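Local coordinates for transcriptional regulator (TetR/AcrR family) (Bacillus halodurans, PDB 5GPC), which regulates fatty acid degradation as a DNA-binding transcriptional repressor of the TetR family, probably silencing its target genes by occupying operator DNA, at a contact of chain A with DNA. Numbering follows the deposited sequence.

A contact of chain A with DNA. Residues 28-29, 40-41, 44. With nucleotides of chain B.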
loop_
_atom_site.group_PDB
_atom_site.type_symbol
_atom_site.label_atom_id
_atom_site.label_comp_id
_atom_site.label_asym_id
_atom_site.label_seq_id
_atom_site.Cartn_x
_atom_site.Cartn_y
_atom_site.Cartn_z
ATOM N N GLN A 28 -2.189 -14.573 -13.187
ATOM C CA GLN A 28 -1.025 -15.371 -12.833
ATOM C C GLN A 28 -1.220 -16.806 -13.312
ATOM O O GLN A 28 -2.332 -17.203 -13.663
ATOM C CB GLN A 28 -0.779 -15.338 -11.322
ATOM C CG GLN A 28 -0.786 -13.945 -10.704
ATOM C CD GLN A 28 -2.182 -13.467 -10.337
ATOM O OE1 GLN A 28 -3.182 -14.052 -10.755
ATOM N NE2 GLN A 28 -2.253 -12.401 -9.549
ATOM N N VAL A 29 -0.138 -17.576 -13.326
ATOM C CA VAL A 29 -0.173 -18.945 -13.829
ATOM C C VAL A 29 -1.190 -19.808 -13.081
ATOM O O VAL A 29 -1.928 -20.583 -13.692
ATOM C CB VAL A 29 1.217 -19.606 -13.731
ATOM C CG1 VAL A 29 1.159 -21.057 -14.186
ATOM C CG2 VAL A 29 2.233 -18.823 -14.550
ATOM N N ASP A 40 -0.267 -26.097 -11.487
ATOM C CA ASP A 40 0.683 -25.088 -11.960
ATOM C C ASP A 40 1.803 -25.676 -12.813
ATOM O O ASP A 40 2.020 -25.245 -13.943
ATOM C CB ASP A 40 1.296 -24.336 -10.775
ATOM C CG ASP A 40 0.308 -23.414 -10.089
ATOM O OD1 ASP A 40 -0.912 -23.666 -10.183
ATOM O OD2 ASP A 40 0.754 -22.435 -9.454
ATOM N N GLY A 41 2.508 -26.663 -12.272
ATOM C CA GLY A 41 3.651 -27.245 -12.951
ATOM C C GLY A 41 3.317 -28.032 -14.204
ATOM O O GLY A 41 4.205 -28.350 -14.998
ATOM N N TYR A 44 3.924 -26.236 -17.452
ATOM C CA TYR A 44 5.288 -26.295 -17.957
ATOM C C TYR A 44 5.598 -27.623 -18.649
ATOM O O TYR A 44 6.716 -27.841 -19.115
ATOM C CB TYR A 44 6.278 -26.028 -16.822
ATOM C CG TYR A 44 6.297 -24.573 -16.410
ATOM C CD1 TYR A 44 5.258 -24.031 -15.663
ATOM C CD2 TYR A 44 7.340 -23.737 -16.785
ATOM C CE1 TYR A 44 5.262 -22.701 -15.294
ATOM C CE2 TYR A 44 7.354 -22.405 -16.418
ATOM C CZ TYR A 44 6.312 -21.894 -15.673
ATOM O OH TYR A 44 6.319 -20.569 -15.305
ATOM P P DA B 16 2.991 -15.022 -12.665
ATOM O OP1 DA B 16 2.538 -13.712 -13.183
ATOM O OP2 DA B 16 2.008 -16.107 -12.448
ATOM O "O5'" DA B 16 4.144 -15.593 -13.615
ATOM C "C5'" DA B 16 5.277 -14.788 -13.913
ATOM C "C4'" DA B 16 6.566 -15.582 -13.773
ATOM O "O4'" DA B 16 6.754 -15.971 -12.388
ATOM C "C3'" DA B 16 6.633 -16.870 -14.587
ATOM O "O3'" DA B 16 7.950 -17.051 -15.078
ATOM C "C2'" DA B 16 6.264 -17.941 -13.565
ATOM C "C1'" DA B 16 6.876 -17.375 -12.293
ATOM N N9 DA B 16 6.193 -17.806 -11.078
ATOM C C8 DA B 16 4.848 -17.773 -10.837
ATOM N N7 DA B 16 4.512 -18.215 -9.649
ATOM C C5 DA B 16 5.720 -18.556 -9.068
ATOM C C6 DA B 16 6.048 -19.088 -7.807
ATOM N N6 DA B 16 5.137 -19.375 -6.873
ATOM N N1 DA B 16 7.351 -19.314 -7.542
ATOM C C2 DA B 16 8.260 -19.023 -8.481
ATOM N N3 DA B 16 8.074 -18.521 -9.700
ATOM C C4 DA B 16 6.768 -18.309 -9.934
ATOM P P DT B 17 8.258 -18.166 -16.191
ATOM O OP1 DT B 17 9.224 -17.574 -17.143
ATOM O OP2 DT B 17 6.966 -18.695 -16.681
ATOM O "O5'" DT B 17 8.985 -19.329 -15.370
ATOM C "C5'" DT B 17 10.129 -19.025 -14.582
ATOM C "C4'" DT B 17 10.437 -20.148 -13.607
ATOM O "O4'" DT B 17 9.465 -20.159 -12.542
ATOM C "C3'" DT B 17 10.419 -21.559 -14.207
ATOM O "O3'" DT B 17 11.736 -22.091 -14.225
ATOM C "C2'" DT B 17 9.495 -22.362 -13.272
ATOM C "C1'" DT B 17 9.395 -21.465 -12.046
ATOM N N1 DT B 17 8.122 -21.630 -11.284
ATOM C C2 DT B 17 8.177 -22.024 -9.967
ATOM O O2 DT B 17 9.221 -22.240 -9.378
ATOM N N3 DT B 17 6.958 -22.150 -9.356
ATOM C C4 DT B 17 5.714 -21.931 -9.919
ATOM O O4 DT B 17 4.673 -22.073 -9.285
ATOM C C5 DT B 17 5.727 -21.524 -11.305
ATOM C C7 DT B 17 4.438 -21.258 -12.024
ATOM C C6 DT B 17 6.917 -21.396 -11.913
ATOM P P DT B 18 11.993 -23.619 -14.651
ATOM O OP1 DT B 18 13.315 -23.665 -15.313
ATOM O OP2 DT B 18 10.796 -24.113 -15.366
ATOM O "O5'" DT B 18 12.097 -24.393 -13.254
ATOM C "C5'" DT B 18 13.086 -24.005 -12.305
ATOM C "C4'" DT B 18 12.968 -24.817 -11.027
ATOM O "O4'" DT B 18 11.633 -24.668 -10.470
ATOM C "C3'" DT B 18 13.189 -26.325 -11.186
ATOM O "O3'" DT B 18 13.924 -26.819 -10.073
ATOM C "C2'" DT B 18 11.766 -26.873 -11.186
ATOM C "C1'" DT B 18 11.123 -25.947 -10.171
ATOM N N1 DT B 18 9.636 -25.905 -10.239
ATOM C C2 DT B 18 8.915 -25.919 -9.069
ATOM O O2 DT B 18 9.434 -25.957 -7.967
ATOM N N3 DT B 18 7.556 -25.880 -9.232
ATOM C C4 DT B 18 6.860 -25.835 -10.425
ATOM O O4 DT B 18 5.635 -25.804 -10.468
ATOM C C5 DT B 18 7.677 -25.827 -11.617
ATOM C C7 DT B 18 7.033 -25.778 -12.971
ATOM C C6 DT B 18 9.011 -25.863 -11.469
#
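Recognition helix 40-46 of the helix-turn-helix lies in the major groove along DT17 and DT18 of chain B, while the start of helix 29-35, the first helix of the motif, meets the DNA backbone at the DA16 phosphate. Tyr44 gives the broadest contact, with 85 Å² of its surface hidden by the DNA. Its CG is anti to the carbonyl carbon (chi1 -73°), and the ring reaches past the thymine methyls to the phosphate of DT17. The two methyls meet the ring differently: C7 of DT18 stands about over the face, near the CG-CD1 rim and 3.7 Å from Tyr44 CD1, whereas C7 of DT17 lies beyond the CE1 edge, tilted from the ring plane, at 3.7 Å from CE1. The phenol OH hydrogen-bonds to the DT17 phosphate oxygen OP2 and to the ester oxygen O5', the latter at 2.9 Å; the modelled OP2 distance is too short to weigh at this resolution. An alanine here would probably leave the DT17 phosphate without its hydroxyl partner and both thymine methyls without the ring against which they rest. Gly41, with no side chain, brings its CA to 3.7 Å from DT18 C7, so backbone and aromatic ring both touch this methyl. DT17 C7 also meets Val29 CG1 at 3.9 Å, a contact that brings both helices of the motif to one thymine methyl. The backbone N of Val29, at the N-terminal end of helix 29-35, donates a nearly straight hydrogen bond to OP2 of the DA16 phosphate (2.7 Å, 163° at H); the helix dipole may strengthen this grip. Val29 CG2, anti to the carbonyl carbon, lies against the same oxygen at 3.4 Å. The site thus engages two successive phosphates and reads the methyls of adjacent thymines, which probably helps the repressor settle in register on its operator.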